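Local coordinates for aminoglycoside-O-phosphotransferase VIII (Streptomyces rimosus, PDB 4H05), which catalyses ATP-dependent phosphorylation of the 3'-hydroxyl of aminoglycoside antibiotics, a modification that confers resistance to these drugs, at residues S122-D127 with R248-G253; P19-V24 with G41-F46. All coordinates share one frame; numbering follows the deposited sequence.

Overall arrangement
From the N terminus, contact 2 comes first: the chain leaves helix 6-17, passes through 19-24, runs out and back along strand 35-40 and returns at 41-46, closing a short loop, half of it strand, at the edge of the N-terminal sheet. Contact 1 opens only later, in the C-terminal part of helix 109-124, and closes after 120 intervening residues in the C-terminal part of helix 240-251, so its loop includes the predicted proton acceptor D190. The two loops lie in series and neither nest nor cross. Their centres are 35 Å apart and their nearest atoms about 16 Å, so they tie separate parts of a kinase-like fold: one within the N-terminal sheet, the other between helices of the C-terminal lobe.

Contact 1. Residues S122-D127 with R248-G253; sequences SLHALD and REYGRG
H124 meets Y250 through a single polar bond, and the imidazole can be traced outward from its root. H124 CB lies 3.8 Å from Y250 OH, and CG, turned anti to the carbonyl carbon (chi1 -51°), comes slightly nearer. The next atom makes the link: H124 ND1 and Y250 OH are 2.7 Å apart in a nearly straight hydrogen bond (171°), with the hydroxyl in the plane of the imidazole at its edge. Further round, H124 CE1 skirts the phenol rim, 4.1 Å from Y250 CE1. The rings therefore meet rim to rim, planes at 72°, and neither covers the other's face. The bond joins the C-terminal parts of helices 109-124 and 240-251 in the C-terminal lobe of this kinase-like fold. Second partners fix both groups: H124 NE2 is hydrogen-bonded to D222, which engages both ring nitrogens and fixes the ring's rotation, and R219 NH1 bonds Y250 OH, so this buried hydroxyl is gripped twice. H124 also packs on A185 and C187 of strand 184-187, which leads into the HGD sequence ending at D190, the predicted proton acceptor, about 12 Å from the histidine side chain. E249, next to Y250 in the chain, forms a salt bridge with R121; E249 OE1 also lies 2.9 Å from NH1 of the poorly ordered R252, a salt bridge whose hydrogen bond is weak.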
ATOM      1  N   SER A 122      -8.498  -0.473 -12.830  1.00 28.79           N
ATOM      2  CA  SER A 122      -9.541   0.397 -12.481  1.00 28.83           C
ATOM      3  C   SER A 122      -8.959   1.637 -11.813  1.00 30.85           C
ATOM      4  O   SER A 122      -9.444   2.748 -11.975  1.00 34.57           O
ATOM      5  CB  SER A 122     -10.486  -0.345 -11.504  1.00 35.98           C
ATOM      6  OG  SER A 122     -11.092  -1.486 -12.096  1.00 39.03           O
ATOM      7  N   LEU A 123      -7.946   1.444 -11.005  1.00 27.03           N
ATOM      8  CA  LEU A 123      -7.217   2.554 -10.397  1.00 28.26           C
ATOM      9  C   LEU A 123      -6.592   3.366 -11.559  1.00 26.97           C
ATOM     10  O   LEU A 123      -6.779   4.588 -11.696  1.00 21.79           O
ATOM     11  CB  LEU A 123      -6.132   1.955  -9.516  1.00 28.58           C
ATOM     12  CG  LEU A 123      -5.715   2.327  -8.113  1.00 33.90           C
ATOM     13  CD1 LEU A 123      -6.853   2.845  -7.226  1.00 33.30           C
ATOM     14  CD2 LEU A 123      -4.955   1.105  -7.533  1.00 26.34           C
ATOM     15  N   HIS A 124      -5.903   2.680 -12.468  1.00 28.18           N
ATOM     16  CA  HIS A 124      -5.218   3.416 -13.542  1.00 26.33           C
ATOM     17  C   HIS A 124      -6.119   3.930 -14.595  1.00 27.88           C
ATOM     18  O   HIS A 124      -5.632   4.600 -15.433  1.00 27.28           O
ATOM     19  CB  HIS A 124      -4.020   2.681 -14.134  1.00 24.96           C
ATOM     20  CG  HIS A 124      -3.041   2.189 -13.090  1.00 23.87           C
ATOM     21  ND1 HIS A 124      -2.154   1.212 -13.330  1.00 23.55           N
ATOM     22  CD2 HIS A 124      -2.897   2.521 -11.773  1.00 21.80           C
ATOM     23  CE1 HIS A 124      -1.455   0.948 -12.209  1.00 24.47           C
ATOM     24  NE2 HIS A 124      -1.898   1.744 -11.253  1.00 22.26           N
ATOM     25  N   ALA A 125      -7.439   3.659 -14.526  1.00 32.13           N
ATOM     26  CA  ALA A 125      -8.416   4.216 -15.482  1.00 29.94           C
ATOM     27  C   ALA A 125      -8.908   5.521 -15.029  1.00 29.41           C
ATOM     28  O   ALA A 125      -9.558   6.180 -15.782  1.00 30.82           O
ATOM     29  CB  ALA A 125      -9.617   3.314 -15.662  1.00 27.53           C
ATOM     30  N   LEU A 126      -8.714   5.864 -13.752  1.00 26.82           N
ATOM     31  CA  LEU A 126      -9.112   7.186 -13.291  1.00 25.56           C
ATOM     32  C   LEU A 126      -8.354   8.231 -14.097  1.00 27.50           C
ATOM     33  O   LEU A 126      -7.257   8.013 -14.499  1.00 25.12           O
ATOM     34  CB  LEU A 126      -8.789   7.358 -11.804  1.00 25.89           C
ATOM     35  CG  LEU A 126      -9.749   6.613 -10.942  1.00 25.61           C
ATOM     36  CD1 LEU A 126      -9.216   6.393  -9.540  1.00 27.69           C
ATOM     37  CD2 LEU A 126     -11.051   7.384 -10.971  1.00 24.25           C
ATOM     38  N   ASP A 127      -8.934   9.391 -14.312  1.00 30.16           N
ATOM     39  CA  ASP A 127      -8.225  10.457 -14.966  1.00 28.37           C
ATOM     40  C   ASP A 127      -7.393  11.151 -13.847  1.00 26.44           C
ATOM     41  O   ASP A 127      -7.928  11.733 -12.940  1.00 21.36           O
ATOM     42  CB  ASP A 127      -9.276  11.381 -15.626  1.00 33.56           C
ATOM     43  CG  ASP A 127      -8.664  12.644 -16.266  1.00 37.10           C
ATOM     44  OD1 ASP A 127      -9.426  13.391 -16.903  1.00 39.54           O
ATOM     45  OD2 ASP A 127      -7.444  12.903 -16.128  1.00 41.28           O
ATOM     46  N   ARG A 248      -1.189 -10.442 -18.581  1.00 40.15           N
ATOM     47  CA  ARG A 248      -2.227 -10.610 -19.664  1.00 38.46           C
ATOM     48  C   ARG A 248      -3.471  -9.788 -19.370  1.00 32.40           C
ATOM     49  O   ARG A 248      -3.923  -9.057 -20.214  1.00 30.98           O
ATOM     50  CB  ARG A 248      -2.615 -12.102 -19.751  1.00 44.94           C
ATOM     51  CG  ARG A 248      -3.681 -12.505 -20.827  1.00 52.00           C
ATOM     52  CD  ARG A 248      -3.804 -14.045 -20.902  1.00 49.77           C
ATOM     53  NE  ARG A 248      -2.470 -14.634 -20.671  1.00 46.63           N
ATOM     54  CZ  ARG A 248      -2.087 -15.379 -19.628  1.00 47.78           C
ATOM     55  NH1 ARG A 248      -2.938 -15.776 -18.683  1.00 49.34           N
ATOM     56  NH2 ARG A 248      -0.820 -15.790 -19.563  1.00 54.18           N
ATOM     57  N   GLU A 249      -4.015  -9.912 -18.148  1.00 33.83           N
ATOM     58  CA  GLU A 249      -5.169  -9.105 -17.723  1.00 33.29           C
ATOM     59  C   GLU A 249      -4.870  -7.609 -17.705  1.00 30.79           C
ATOM     60  O   GLU A 249      -5.617  -6.806 -18.263  1.00 32.30           O
ATOM     61  CB  GLU A 249      -5.696  -9.579 -16.355  1.00 33.09           C
ATOM     62  CG  GLU A 249      -6.823  -8.727 -15.727  1.00 34.76           C
ATOM     63  CD  GLU A 249      -8.079  -8.624 -16.593  1.00 41.54           C
ATOM     64  OE1 GLU A 249      -8.233  -9.589 -17.396  1.00 38.20           O
ATOM     65  OE2 GLU A 249      -8.849  -7.573 -16.495  1.00 37.62           O
ATOM     66  N   TYR A 250      -3.751  -7.190 -17.122  1.00 36.60           N
ATOM     67  CA  TYR A 250      -3.506  -5.746 -17.132  1.00 31.63           C
ATOM     68  C   TYR A 250      -3.413  -5.229 -18.544  1.00 32.90           C
ATOM     69  O   TYR A 250      -3.981  -4.196 -18.878  1.00 31.94           O
ATOM     70  CB  TYR A 250      -2.233  -5.405 -16.392  1.00 33.31           C
ATOM     71  CG  TYR A 250      -2.104  -3.923 -16.211  1.00 29.82           C
ATOM     72  CD1 TYR A 250      -2.721  -3.280 -15.173  1.00 29.84           C
ATOM     73  CD2 TYR A 250      -1.411  -3.161 -17.127  1.00 30.86           C
ATOM     74  CE1 TYR A 250      -2.559  -1.913 -14.975  1.00 31.55           C
ATOM     75  CE2 TYR A 250      -1.250  -1.790 -16.951  1.00 29.74           C
ATOM     76  CZ  TYR A 250      -1.813  -1.168 -15.862  1.00 27.91           C
ATOM     77  OH  TYR A 250      -1.688   0.183 -15.755  1.00 28.89           O
ATOM     78  N   GLY A 251      -2.703  -5.952 -19.410  1.00 36.90           N
ATOM     79  CA  GLY A 251      -2.674  -5.594 -20.841  1.00 37.65           C
ATOM     80  C   GLY A 251      -4.002  -5.378 -21.586  1.00 39.76           C
ATOM     81  O   GLY A 251      -4.033  -4.724 -22.605  1.00 42.45           O
ATOM     82  N   ARG A 252      -5.125  -5.842 -21.068  1.00 49.54           N
ATOM     83  CA  ARG A 252      -6.402  -5.646 -21.804  1.00 52.75           C
ATOM     84  C   ARG A 252      -6.965  -4.234 -22.230  1.00 58.95           C
ATOM     85  O   ARG A 252      -7.011  -4.003 -23.429  1.00 66.34           O
ATOM     86  CB  ARG A 252      -7.487  -6.497 -21.194  1.00 57.36           C
ATOM     87  CG  ARG A 252      -7.264  -8.010 -21.402  1.00 62.46           C
ATOM     88  CD  ARG A 252      -8.349  -8.857 -20.695  1.00 72.34           C
ATOM     89  NE  ARG A 252      -9.687  -8.223 -20.759  1.00 75.68           N
ATOM     90  CZ  ARG A 252     -10.726  -8.481 -19.951  1.00 77.88           C
ATOM     91  NH1 ARG A 252     -10.645  -9.390 -18.977  1.00 82.28           N
ATOM     92  NH2 ARG A 252     -11.873  -7.808 -20.124  1.00 76.79           N
ATOM     93  N   GLY A 253      -7.275  -3.234 -21.389  1.00 60.44           N
ATOM     94  CA  GLY A 253      -6.524  -2.806 -20.206  1.00 54.43           C
ATOM     95  C   GLY A 253      -5.673  -1.597 -20.635  1.00 54.58           C
ATOM     96  O   GLY A 253      -6.106  -0.416 -20.562  1.00 45.20           O
TER

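Contact 2. Residues P19-V24 with G41-F46; sequences PGCEWV and GGRELF
The end of R43 approaches C21 and P19, and its guanidinium is where residues 41-46 come closest to residues 19-24. The model places NH2 beside the sulphur of C21 at less than a normal contact distance, and since the arginine is poorly ordered, that closeness is doubtful. The other approach is looser: R43 NH2 lies 3.7 Å from P19 O, with the carbonyl oxygen near the guanidinium plane at its edge, too long to count as a hydrogen bond. The arginine gets there through its torsions. CG sits between the backbone N and the carbonyl carbon (chi1 56°), and a bend at chi2 (139°) brings the guanidinium close to the cysteine. C21, for its part, projects its CB toward the arginine's strand.

Further out, the backbones are not direct neighbours. The CA atoms of C21 and G41, the closest pair, are 8.1 Å apart. In the five-stranded antiparallel sheet of the N-terminal lobe, strand 35-40 lies between strands 22-25 and 43-50. That intervening strand sets the positions of both: E22 pairs through its backbone with R39, and L45 with L38. Side chains reinforce it, E22 forming a salt bridge with R39 and E44 with R37. W23, on the outer strand, packs against helix 6-17 and stacks edge-to-face with Y36. With a poorly ordered cation and, from residues 19-24, no hydrogen-bonding partner across this exposed surface, any attraction to the P19 carbonyl is probably weak and electrostatic rather than a defined bond.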
ATOM      1  N   PRO A  19     -16.756   1.088  22.915  1.00 37.56           N
ATOM      2  CA  PRO A  19     -16.925   0.223  24.074  1.00 40.35           C
ATOM      3  C   PRO A  19     -17.530  -1.049  23.650  1.00 42.04           C
ATOM      4  O   PRO A  19     -18.295  -1.079  22.674  1.00 41.72           O
ATOM      5  CB  PRO A  19     -17.915   0.993  24.959  1.00 48.07           C
ATOM      6  CG  PRO A  19     -18.732   1.800  23.990  1.00 44.87           C
ATOM      7  CD  PRO A  19     -17.739   2.194  22.903  1.00 43.18           C
ATOM      8  N   GLY A  20     -17.167  -2.116  24.352  1.00 44.91           N
ATOM      9  CA  GLY A  20     -17.681  -3.433  24.028  1.00 44.14           C
ATOM     10  C   GLY A  20     -17.002  -4.021  22.813  1.00 51.51           C
ATOM     11  O   GLY A  20     -17.394  -5.100  22.355  1.00 55.45           O
ATOM     12  N   CYS A  21     -16.003  -3.329  22.260  1.00 41.75           N
ATOM     13  CA  CYS A  21     -15.291  -3.873  21.123  1.00 39.83           C
ATOM     14  C   CYS A  21     -14.029  -4.548  21.640  1.00 37.28           C
ATOM     15  O   CYS A  21     -13.279  -3.996  22.452  1.00 32.02           O
ATOM     16  CB  CYS A  21     -14.996  -2.817  20.046  1.00 42.68           C
ATOM     17  SG  CYS A  21     -16.454  -2.444  19.024  1.00 44.98           S
ATOM     18  N   GLU A  22     -13.812  -5.752  21.137  1.00 31.35           N
ATOM     19  CA  GLU A  22     -12.616  -6.471  21.412  1.00 32.64           C
ATOM     20  C   GLU A  22     -11.504  -6.130  20.414  1.00 28.48           C
ATOM     21  O   GLU A  22     -11.698  -6.148  19.251  1.00 26.06           O
ATOM     22  CB  GLU A  22     -12.877  -7.958  21.387  1.00 33.23           C
ATOM     23  CG  GLU A  22     -11.600  -8.799  21.495  1.00 31.36           C
ATOM     24  CD  GLU A  22     -11.930 -10.286  21.636  1.00 35.89           C
ATOM     25  OE1 GLU A  22     -12.404 -10.912  20.642  1.00 31.33           O
ATOM     26  OE2 GLU A  22     -11.688 -10.812  22.752  1.00 34.06           O
ATOM     27  N   TRP A  23     -10.317  -5.857  20.957  1.00 33.05           N
ATOM     28  CA  TRP A  23      -9.134  -5.536  20.213  1.00 31.45           C
ATOM     29  C   TRP A  23      -8.245  -6.674  19.851  1.00 30.76           C
ATOM     30  O   TRP A  23      -7.695  -7.314  20.699  1.00 29.73           O
ATOM     31  CB  TRP A  23      -8.320  -4.547  21.015  1.00 29.41           C
ATOM     32  CG  TRP A  23      -8.938  -3.181  21.091  1.00 30.25           C
ATOM     33  CD1 TRP A  23     -10.155  -2.819  21.643  1.00 31.33           C
ATOM     34  CD2 TRP A  23      -8.339  -1.902  20.631  1.00 30.95           C
ATOM     35  NE1 TRP A  23     -10.339  -1.471  21.557  1.00 30.43           N
ATOM     36  CE2 TRP A  23      -9.308  -0.870  20.946  1.00 29.32           C
ATOM     37  CE3 TRP A  23      -7.136  -1.549  20.031  1.00 29.31           C
ATOM     38  CZ2 TRP A  23      -9.081   0.442  20.683  1.00 30.41           C
ATOM     39  CZ3 TRP A  23      -6.926  -0.208  19.728  1.00 31.82           C
ATOM     40  CH2 TRP A  23      -7.890   0.765  20.044  1.00 31.79           C
ATOM     41  N   VAL A  24      -7.973  -6.839  18.564  1.00 33.23           N
ATOM     42  CA  VAL A  24      -7.067  -7.853  18.090  1.00 32.98           C
ATOM     43  C   VAL A  24      -5.850  -7.197  17.452  1.00 42.23           C
ATOM     44  O   VAL A  24      -5.970  -6.310  16.587  1.00 41.81           O
ATOM     45  CB  VAL A  24      -7.741  -8.693  17.065  1.00 33.35           C
ATOM     46  CG1 VAL A  24      -6.857  -9.869  16.683  1.00 31.30           C
ATOM     47  CG2 VAL A  24      -9.087  -9.148  17.626  1.00 33.30           C
ATOM     48  N   GLY A  41     -20.414  -7.326  18.494  1.00 39.79           N
ATOM     49  CA  GLY A  41     -21.589  -7.699  17.695  1.00 48.27           C
ATOM     50  C   GLY A  41     -22.314  -6.949  16.572  1.00 43.56           C
ATOM     51  O   GLY A  41     -22.889  -5.903  16.800  1.00 54.07           O
ATOM     52  N   GLY A  42     -22.317  -7.428  15.344  1.00 48.32           N
ATOM     53  CA  GLY A  42     -21.215  -8.072  14.644  1.00 45.14           C
ATOM     54  C   GLY A  42     -20.797  -6.986  13.665  1.00 42.79           C
ATOM     55  O   GLY A  42     -21.118  -7.046  12.491  1.00 47.92           O
ATOM     56  N   ARG A  43     -20.186  -5.928  14.200  1.00 48.33           N
ATOM     57  CA  ARG A  43     -19.456  -4.906  13.410  1.00 50.10           C
ATOM     58  C   ARG A  43     -17.963  -5.167  13.670  1.00 43.70           C
ATOM     59  O   ARG A  43     -17.579  -5.713  14.751  1.00 36.38           O
ATOM     60  CB  ARG A  43     -19.838  -3.452  13.789  1.00 55.79           C
ATOM     61  CG  ARG A  43     -19.667  -3.093  15.272  1.00 68.21           C
ATOM     62  CD  ARG A  43     -19.078  -1.699  15.567  1.00 75.89           C
ATOM     63  NE  ARG A  43     -18.750  -1.541  17.009  1.00 79.86           N
ATOM     64  CZ  ARG A  43     -18.795  -0.395  17.728  1.00 88.81           C
ATOM     65  NH1 ARG A  43     -19.140   0.773  17.161  1.00 89.85           N
ATOM     66  NH2 ARG A  43     -18.492  -0.405  19.048  1.00 76.97           N
ATOM     67  N   GLU A  44     -17.147  -4.833  12.679  1.00 36.45           N
ATOM     68  CA  GLU A  44     -15.689  -4.967  12.740  1.00 34.85           C
ATOM     69  C   GLU A  44     -15.162  -3.717  12.188  1.00 28.72           C
ATOM     70  O   GLU A  44     -15.715  -3.233  11.235  1.00 25.57           O
ATOM     71  CB  GLU A  44     -15.123  -6.146  11.938  1.00 38.69           C
ATOM     72  CG  GLU A  44     -15.488  -7.482  12.559  1.00 46.32           C
ATOM     73  CD  GLU A  44     -14.373  -8.538  12.588  1.00 56.08           C
ATOM     74  OE1 GLU A  44     -13.220  -8.285  12.140  1.00 60.91           O
ATOM     75  OE2 GLU A  44     -14.661  -9.656  13.110  1.00 66.63           O
ATOM     76  N   LEU A  45     -14.165  -3.146  12.883  1.00 28.04           N
ATOM     77  CA  LEU A  45     -13.400  -1.990  12.450  1.00 27.58           C
ATOM     78  C   LEU A  45     -11.936  -2.352  12.336  1.00 27.99           C
ATOM     79  O   LEU A  45     -11.394  -3.213  13.056  1.00 24.66           O
ATOM     80  CB  LEU A  45     -13.512  -0.851  13.429  1.00 25.32           C
ATOM     81  CG  LEU A  45     -14.983  -0.541  13.760  1.00 27.19           C
ATOM     82  CD1 LEU A  45     -15.082   0.387  14.927  1.00 24.19           C
ATOM     83  CD2 LEU A  45     -15.730   0.118  12.576  1.00 26.54           C
ATOM     84  N   PHE A  46     -11.282  -1.643  11.456  1.00 26.92           N
ATOM     85  CA  PHE A  46      -9.843  -1.589  11.442  1.00 26.46           C
ATOM     86  C   PHE A  46      -9.360  -0.284  12.078  1.00 25.22           C
ATOM     87  O   PHE A  46      -9.872   0.813  11.743  1.00 29.55           O
ATOM     88  CB  PHE A  46      -9.356  -1.587   9.965  1.00 30.29           C
ATOM     89  CG  PHE A  46      -9.538  -2.877   9.208  1.00 36.05           C
ATOM     90  CD1 PHE A  46      -9.305  -2.896   7.806  1.00 39.65           C
ATOM     91  CD2 PHE A  46      -9.946  -4.081   9.820  1.00 36.01           C
ATOM     92  CE1 PHE A  46      -9.462  -4.068   7.065  1.00 33.32           C
ATOM     93  CE2 PHE A  46     -10.101  -5.245   9.059  1.00 40.13           C
ATOM     94  CZ  PHE A  46      -9.855  -5.232   7.678  1.00 36.86           C
TER